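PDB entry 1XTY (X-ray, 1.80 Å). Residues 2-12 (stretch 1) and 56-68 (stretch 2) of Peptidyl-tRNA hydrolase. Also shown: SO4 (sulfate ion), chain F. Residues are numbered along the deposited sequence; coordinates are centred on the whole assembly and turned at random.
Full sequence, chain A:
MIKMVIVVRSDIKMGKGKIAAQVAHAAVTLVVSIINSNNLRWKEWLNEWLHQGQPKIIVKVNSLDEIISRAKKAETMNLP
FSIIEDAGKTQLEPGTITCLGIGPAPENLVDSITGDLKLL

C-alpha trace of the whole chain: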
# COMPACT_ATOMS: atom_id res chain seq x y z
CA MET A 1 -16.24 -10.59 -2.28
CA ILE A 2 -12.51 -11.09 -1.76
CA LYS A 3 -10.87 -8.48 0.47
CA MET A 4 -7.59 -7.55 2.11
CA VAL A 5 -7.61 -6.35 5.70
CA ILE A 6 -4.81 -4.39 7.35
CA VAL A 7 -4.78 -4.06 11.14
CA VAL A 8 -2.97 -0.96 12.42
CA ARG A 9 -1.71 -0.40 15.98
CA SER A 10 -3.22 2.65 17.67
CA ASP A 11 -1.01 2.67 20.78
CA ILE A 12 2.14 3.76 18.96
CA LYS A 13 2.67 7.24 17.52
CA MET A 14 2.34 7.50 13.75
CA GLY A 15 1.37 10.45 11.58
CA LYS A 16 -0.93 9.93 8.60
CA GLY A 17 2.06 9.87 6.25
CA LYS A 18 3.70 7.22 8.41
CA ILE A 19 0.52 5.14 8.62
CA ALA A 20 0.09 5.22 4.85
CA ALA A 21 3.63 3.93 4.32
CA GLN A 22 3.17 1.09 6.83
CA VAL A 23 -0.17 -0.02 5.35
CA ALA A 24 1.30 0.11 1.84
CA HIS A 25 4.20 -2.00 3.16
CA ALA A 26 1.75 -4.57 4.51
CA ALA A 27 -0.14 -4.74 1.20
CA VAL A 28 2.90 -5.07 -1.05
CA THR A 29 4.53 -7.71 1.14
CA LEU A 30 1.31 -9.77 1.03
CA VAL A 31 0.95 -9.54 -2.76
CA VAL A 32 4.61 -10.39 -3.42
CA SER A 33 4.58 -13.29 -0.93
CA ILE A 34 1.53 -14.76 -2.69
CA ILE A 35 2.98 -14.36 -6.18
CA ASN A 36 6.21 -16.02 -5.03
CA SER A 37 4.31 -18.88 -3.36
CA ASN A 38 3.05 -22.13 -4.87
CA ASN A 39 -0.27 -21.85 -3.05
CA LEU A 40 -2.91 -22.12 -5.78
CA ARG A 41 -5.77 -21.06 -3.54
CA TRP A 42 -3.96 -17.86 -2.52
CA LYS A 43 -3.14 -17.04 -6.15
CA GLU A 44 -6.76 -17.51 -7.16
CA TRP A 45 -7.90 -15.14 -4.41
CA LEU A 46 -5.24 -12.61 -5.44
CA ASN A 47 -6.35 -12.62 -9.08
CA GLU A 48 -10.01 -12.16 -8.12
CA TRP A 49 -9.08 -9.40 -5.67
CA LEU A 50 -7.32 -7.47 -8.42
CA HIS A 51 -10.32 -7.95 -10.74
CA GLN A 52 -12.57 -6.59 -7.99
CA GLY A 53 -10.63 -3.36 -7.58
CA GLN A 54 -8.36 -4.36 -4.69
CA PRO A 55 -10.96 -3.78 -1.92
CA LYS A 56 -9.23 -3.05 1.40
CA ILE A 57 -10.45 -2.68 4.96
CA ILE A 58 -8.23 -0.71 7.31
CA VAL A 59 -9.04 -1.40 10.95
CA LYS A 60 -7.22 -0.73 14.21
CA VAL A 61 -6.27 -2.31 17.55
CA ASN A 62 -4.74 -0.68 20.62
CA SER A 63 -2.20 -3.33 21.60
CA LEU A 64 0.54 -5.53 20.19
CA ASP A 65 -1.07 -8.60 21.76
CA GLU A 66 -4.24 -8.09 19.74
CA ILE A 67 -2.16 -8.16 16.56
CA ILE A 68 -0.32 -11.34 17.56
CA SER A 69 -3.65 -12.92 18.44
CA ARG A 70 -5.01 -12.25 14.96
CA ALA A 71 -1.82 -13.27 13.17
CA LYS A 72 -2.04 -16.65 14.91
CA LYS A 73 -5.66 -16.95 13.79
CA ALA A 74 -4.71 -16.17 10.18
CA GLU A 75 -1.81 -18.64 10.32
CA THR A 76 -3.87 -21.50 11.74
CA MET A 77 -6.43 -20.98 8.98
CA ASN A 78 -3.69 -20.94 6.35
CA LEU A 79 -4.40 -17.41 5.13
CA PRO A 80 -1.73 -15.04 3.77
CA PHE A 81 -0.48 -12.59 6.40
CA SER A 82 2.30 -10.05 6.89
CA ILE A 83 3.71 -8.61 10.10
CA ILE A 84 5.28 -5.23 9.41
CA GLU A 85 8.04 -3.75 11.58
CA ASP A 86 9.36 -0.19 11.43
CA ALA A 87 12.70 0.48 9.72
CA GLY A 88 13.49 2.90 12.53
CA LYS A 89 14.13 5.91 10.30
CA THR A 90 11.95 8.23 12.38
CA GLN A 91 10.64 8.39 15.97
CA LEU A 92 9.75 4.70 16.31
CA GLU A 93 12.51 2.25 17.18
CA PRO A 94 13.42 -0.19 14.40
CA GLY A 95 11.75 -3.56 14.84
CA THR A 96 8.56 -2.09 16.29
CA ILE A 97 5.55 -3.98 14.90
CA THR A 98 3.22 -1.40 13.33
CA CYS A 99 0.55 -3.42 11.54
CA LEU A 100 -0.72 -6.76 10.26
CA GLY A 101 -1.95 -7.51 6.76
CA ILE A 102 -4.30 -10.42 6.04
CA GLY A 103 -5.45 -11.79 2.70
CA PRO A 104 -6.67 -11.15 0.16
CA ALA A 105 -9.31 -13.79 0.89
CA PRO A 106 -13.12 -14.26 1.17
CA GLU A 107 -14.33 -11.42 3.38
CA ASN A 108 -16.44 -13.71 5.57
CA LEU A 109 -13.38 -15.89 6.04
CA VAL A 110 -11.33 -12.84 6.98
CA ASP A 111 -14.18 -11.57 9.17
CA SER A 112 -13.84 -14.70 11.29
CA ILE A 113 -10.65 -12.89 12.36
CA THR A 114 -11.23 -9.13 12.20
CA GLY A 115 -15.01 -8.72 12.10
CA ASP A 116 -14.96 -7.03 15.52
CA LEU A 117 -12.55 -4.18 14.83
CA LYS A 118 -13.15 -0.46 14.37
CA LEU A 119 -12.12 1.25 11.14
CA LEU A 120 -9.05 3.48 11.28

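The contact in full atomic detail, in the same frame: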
# COMPACT_ATOMS: atom_id res chain seq x y z
N ILE A 2 -13.83 -10.82 -2.30
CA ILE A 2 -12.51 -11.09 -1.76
C ILE A 2 -11.97 -9.75 -1.28
O ILE A 2 -12.07 -8.75 -1.99
CB ILE A 2 -11.57 -11.65 -2.84
CG1 ILE A 2 -12.14 -12.96 -3.40
CG2 ILE A 2 -10.17 -11.88 -2.27
CD1 ILE A 2 -12.37 -14.03 -2.35
N LYS A 3 -11.41 -9.71 -0.07
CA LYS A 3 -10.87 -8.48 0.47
C LYS A 3 -9.57 -8.65 1.24
O LYS A 3 -9.24 -9.74 1.70
CB LYS A 3 -11.89 -7.80 1.38
CG LYS A 3 -13.11 -7.27 0.65
CD LYS A 3 -14.06 -6.58 1.60
CE LYS A 3 -15.30 -6.09 0.87
NZ LYS A 3 -16.27 -5.48 1.81
N MET A 4 -8.83 -7.55 1.36
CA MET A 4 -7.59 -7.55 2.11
C MET A 4 -7.85 -6.67 3.32
O MET A 4 -8.44 -5.60 3.20
CB MET A 4 -6.44 -6.95 1.29
CG MET A 4 -5.15 -6.81 2.10
SD MET A 4 -3.79 -6.00 1.21
CE MET A 4 -3.23 -7.34 0.20
N VAL A 5 -7.42 -7.12 4.49
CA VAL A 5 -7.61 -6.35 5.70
C VAL A 5 -6.25 -6.04 6.31
O VAL A 5 -5.38 -6.91 6.38
CB VAL A 5 -8.44 -7.12 6.75
CG1 VAL A 5 -8.63 -6.28 8.00
CG2 VAL A 5 -9.80 -7.49 6.15
N ILE A 6 -6.06 -4.79 6.72
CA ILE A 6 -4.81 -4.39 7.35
C ILE A 6 -5.16 -3.85 8.74
O ILE A 6 -5.96 -2.93 8.88
CB ILE A 6 -4.07 -3.30 6.55
CG1 ILE A 6 -3.67 -3.83 5.17
CG2 ILE A 6 -2.81 -2.87 7.30
CD1 ILE A 6 -4.76 -3.72 4.13
N VAL A 7 -4.56 -4.45 9.76
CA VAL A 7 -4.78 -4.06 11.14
C VAL A 7 -3.64 -3.17 11.62
O VAL A 7 -2.49 -3.60 11.68
CB VAL A 7 -4.86 -5.30 12.05
CG1 VAL A 7 -5.23 -4.89 13.48
CG2 VAL A 7 -5.88 -6.29 11.50
N VAL A 8 -3.97 -1.92 11.96
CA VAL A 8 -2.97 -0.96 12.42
C VAL A 8 -3.00 -0.75 13.93
O VAL A 8 -4.08 -0.70 14.53
CB VAL A 8 -3.20 0.40 11.73
CG1 VAL A 8 -2.14 1.39 12.17
CG2 VAL A 8 -3.18 0.23 10.22
N ARG A 9 -1.82 -0.63 14.54
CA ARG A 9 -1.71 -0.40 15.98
C ARG A 9 -1.98 1.06 16.31
O ARG A 9 -1.37 1.96 15.73
CB ARG A 9 -0.31 -0.75 16.49
CG ARG A 9 -0.04 -2.23 16.63
CD ARG A 9 1.36 -2.47 17.17
NE ARG A 9 1.51 -1.99 18.54
CZ ARG A 9 2.67 -1.95 19.18
NH1 ARG A 9 3.78 -2.36 18.57
NH2 ARG A 9 2.73 -1.52 20.43
N SER A 10 -2.87 1.29 17.27
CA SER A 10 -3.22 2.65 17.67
C SER A 10 -2.43 3.17 18.87
O SER A 10 -2.42 4.37 19.13
CB SER A 10 -4.72 2.72 17.99
OG SER A 10 -5.50 2.23 16.92
N ASP A 11 -1.76 2.27 19.59
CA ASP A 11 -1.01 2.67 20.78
C ASP A 11 0.37 3.25 20.52
O ASP A 11 1.02 3.76 21.44
CB ASP A 11 -0.90 1.51 21.77
CG ASP A 11 -0.27 0.28 21.17
OD1 ASP A 11 0.07 -0.65 21.94
OD2 ASP A 11 -0.11 0.22 19.93
N ILE A 12 0.85 3.18 19.28
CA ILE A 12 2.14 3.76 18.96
C ILE A 12 1.87 5.06 18.20
O ILE A 12 0.79 5.24 17.65
CB ILE A 12 3.01 2.82 18.09
CG1 ILE A 12 2.26 2.40 16.83
CG2 ILE A 12 3.42 1.60 18.91
CD1 ILE A 12 3.05 1.46 15.94
N LYS A 56 -9.99 -2.96 0.16
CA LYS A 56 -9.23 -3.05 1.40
C LYS A 56 -10.02 -2.52 2.58
O LYS A 56 -10.84 -1.61 2.45
CB LYS A 56 -7.93 -2.24 1.29
CG LYS A 56 -6.91 -2.80 0.33
CD LYS A 56 -5.72 -1.85 0.21
CE LYS A 56 -5.56 -1.34 -1.21
NZ LYS A 56 -6.80 -0.71 -1.72
N ILE A 57 -9.78 -3.11 3.75
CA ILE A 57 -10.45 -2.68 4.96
C ILE A 57 -9.33 -2.36 5.94
O ILE A 57 -8.53 -3.23 6.28
CB ILE A 57 -11.32 -3.80 5.56
CG1 ILE A 57 -12.32 -4.29 4.50
CG2 ILE A 57 -12.05 -3.28 6.79
CD1 ILE A 57 -13.15 -5.48 4.95
N ILE A 58 -9.26 -1.11 6.38
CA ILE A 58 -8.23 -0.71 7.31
C ILE A 58 -8.83 -0.52 8.69
O ILE A 58 -9.55 0.45 8.94
CB ILE A 58 -7.56 0.59 6.85
CG1 ILE A 58 -7.04 0.41 5.42
CG2 ILE A 58 -6.41 0.95 7.78
CD1 ILE A 58 -6.46 1.67 4.82
N VAL A 59 -8.53 -1.45 9.59
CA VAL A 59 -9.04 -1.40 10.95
C VAL A 59 -7.90 -1.17 11.93
O VAL A 59 -6.73 -1.16 11.54
CB VAL A 59 -9.79 -2.70 11.30
CG1 VAL A 59 -10.99 -2.86 10.38
CG2 VAL A 59 -8.86 -3.90 11.15
N LYS A 60 -8.24 -0.98 13.20
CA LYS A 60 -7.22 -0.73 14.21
C LYS A 60 -7.39 -1.53 15.50
O LYS A 60 -8.47 -2.06 15.77
CB LYS A 60 -7.19 0.77 14.55
CG LYS A 60 -8.51 1.32 15.06
CD LYS A 60 -8.42 2.81 15.35
CE LYS A 60 -9.77 3.37 15.80
NZ LYS A 60 -9.70 4.83 16.13
N VAL A 61 -6.31 -1.62 16.26
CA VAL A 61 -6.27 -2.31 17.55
C VAL A 61 -5.36 -1.46 18.42
O VAL A 61 -4.48 -0.77 17.91
CB VAL A 61 -5.68 -3.74 17.44
CG1 VAL A 61 -6.60 -4.62 16.61
CG2 VAL A 61 -4.29 -3.69 16.83
N ASN A 62 -5.56 -1.49 19.74
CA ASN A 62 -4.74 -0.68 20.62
C ASN A 62 -3.66 -1.42 21.40
O ASN A 62 -3.20 -0.93 22.44
CB ASN A 62 -5.62 0.10 21.60
CG ASN A 62 -6.72 -0.76 22.19
OD1 ASN A 62 -6.46 -1.88 22.64
ND2 ASN A 62 -7.94 -0.25 22.19
N SER A 63 -3.25 -2.58 20.91
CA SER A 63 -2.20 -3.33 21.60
C SER A 63 -1.51 -4.34 20.68
O SER A 63 -2.11 -4.87 19.75
CB SER A 63 -2.77 -4.08 22.81
OG SER A 63 -3.43 -5.27 22.42
N LEU A 64 -0.24 -4.58 20.96
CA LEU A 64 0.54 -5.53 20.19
C LEU A 64 -0.04 -6.93 20.33
O LEU A 64 -0.07 -7.69 19.37
CB LEU A 64 1.99 -5.52 20.65
CG LEU A 64 2.94 -6.46 19.91
CD1 LEU A 64 3.04 -6.05 18.45
CD2 LEU A 64 4.31 -6.41 20.55
N ASP A 65 -0.50 -7.28 21.53
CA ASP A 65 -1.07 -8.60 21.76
C ASP A 65 -2.27 -8.90 20.87
O ASP A 65 -2.46 -10.04 20.45
CB ASP A 65 -1.47 -8.78 23.22
CG ASP A 65 -0.28 -8.73 24.16
OD1 ASP A 65 0.87 -8.94 23.70
OD2 ASP A 65 -0.49 -8.50 25.37
N GLU A 66 -3.07 -7.89 20.58
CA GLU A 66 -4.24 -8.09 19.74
C GLU A 66 -3.83 -8.38 18.30
O GLU A 66 -4.56 -9.03 17.55
CB GLU A 66 -5.16 -6.88 19.84
CG GLU A 66 -5.63 -6.67 21.27
CD GLU A 66 -6.57 -5.50 21.43
OE1 GLU A 66 -6.20 -4.38 21.03
OE2 GLU A 66 -7.68 -5.71 21.96
N ILE A 67 -2.65 -7.90 17.91
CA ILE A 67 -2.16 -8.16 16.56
C ILE A 67 -1.61 -9.58 16.49
O ILE A 67 -1.86 -10.30 15.52
CB ILE A 67 -1.07 -7.13 16.15
CG1 ILE A 67 -1.76 -5.88 15.59
CG2 ILE A 67 -0.10 -7.74 15.14
CD1 ILE A 67 -0.83 -4.89 14.92
N ILE A 68 -0.89 -10.00 17.52
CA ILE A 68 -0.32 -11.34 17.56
C ILE A 68 -1.46 -12.36 17.58
O ILE A 68 -1.40 -13.40 16.92
CB ILE A 68 0.56 -11.55 18.82
CG1 ILE A 68 1.70 -10.53 18.84
CG2 ILE A 68 1.09 -12.98 18.85
CD1 ILE A 68 2.66 -10.63 17.67
S SO4 F . 6.18 -2.33 21.45
O1 SO4 F . 7.02 -1.17 21.11
O2 SO4 F . 5.67 -2.94 20.21
O3 SO4 F . 5.04 -1.87 22.28
O4 SO4 F . 6.98 -3.31 22.20
O HOH W 1 0.97 -3.29 23.34

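Two strands far apart in sequence can be joined by a backbone ladder that is nearly indifferent to side-chain identity, while the side chains decide what is packed on each face. Peptidyl-tRNA hydrolase offers a compact example. Strand 2-9 and strand 56-61 lie side by side and run in the same general direction, with 33° between their axes. Together with the residues that follow them, they bury 896 Å² between the two stretches.

The ladder is parallel and regular. Met 4 pairs with Lys 56, and the register advances one residue at a time to Arg 9 opposite Val 61. As in any parallel pair, every second residue of a strand turns its N and O to the other strand, and bonds to the two residues that flank its partner: Ile 57, paired with Val 5, bonds to Met 4 and Ile 6. Ile 57 N donates to Met 4 O (2.9 Å), and Ile 6 N returns a bond to Ile 57 O (3.0 Å). The pattern then repeats: Val 59 N to Ile 6 O at 3.0 Å, Val 8 N to Val 59 O at 2.9 Å, Val 61 N to Val 8 O at 3.0 Å. Between these bonds, CA-H groups also approach the carbonyls, as where Lys 56 CA lies 3.2 Å from Met 4 O. The ladder outlasts the first strand by one rung, for Ser 10 N reaches Val 61 O at 2.7 Å, and Ser 10 OG adds a weak bond to the same oxygen at 3.3 Å.

Of all the residues, Ile 57 has the largest area covered by the other stretch. Its backbone uses both N and O in the ladder, while its side chain rests on the face it shares with Val 5. Val 5 CG2 comes within 4.0 Å of Ile 57 CB, and the extended lysine contributes its aliphatic part: Lys 3 CD is 3.6 Å from Ile 57 CD1. A lysine can thus cover an apolar neighbour while its amine finds a partner elsewhere in the structure.

Val 7 continues this face. Its two methyls reach different neighbours, CG2 lying 3.8 Å from Val 59 CG2 and CG1 lying 3.4 Å from Val 61 CG1. Val 7 CG1 also comes within 4.2 Å of Ile 67 CG1, so the valine links the sheet to the helix that packs across this face, running nearly antiparallel to the first strand.

Arg 9, second in covered area, shows how a long side chain combines both kinds of chemistry. Its methylene CG sits 3.3 Å from Ile 67 CD1, and Leu 64 CD1 lies over one face of the guanidinium, 3.8 Å from Arg 9 NH1. The guanidinium's hydrogen-bonding edge remains free for polar partners. Arg 9 NE forms a salt bridge with Asp 11 OD2 (3.1 Å), and Arg 9 NH1 donates to O2 of a sulfate, probably from the crystallisation liquor, at 2.6 Å. A water extends the network across the stretches, donating to Asp 11 OD1 (3.1 Å) and accepting from Leu 64 N (3.0 Å).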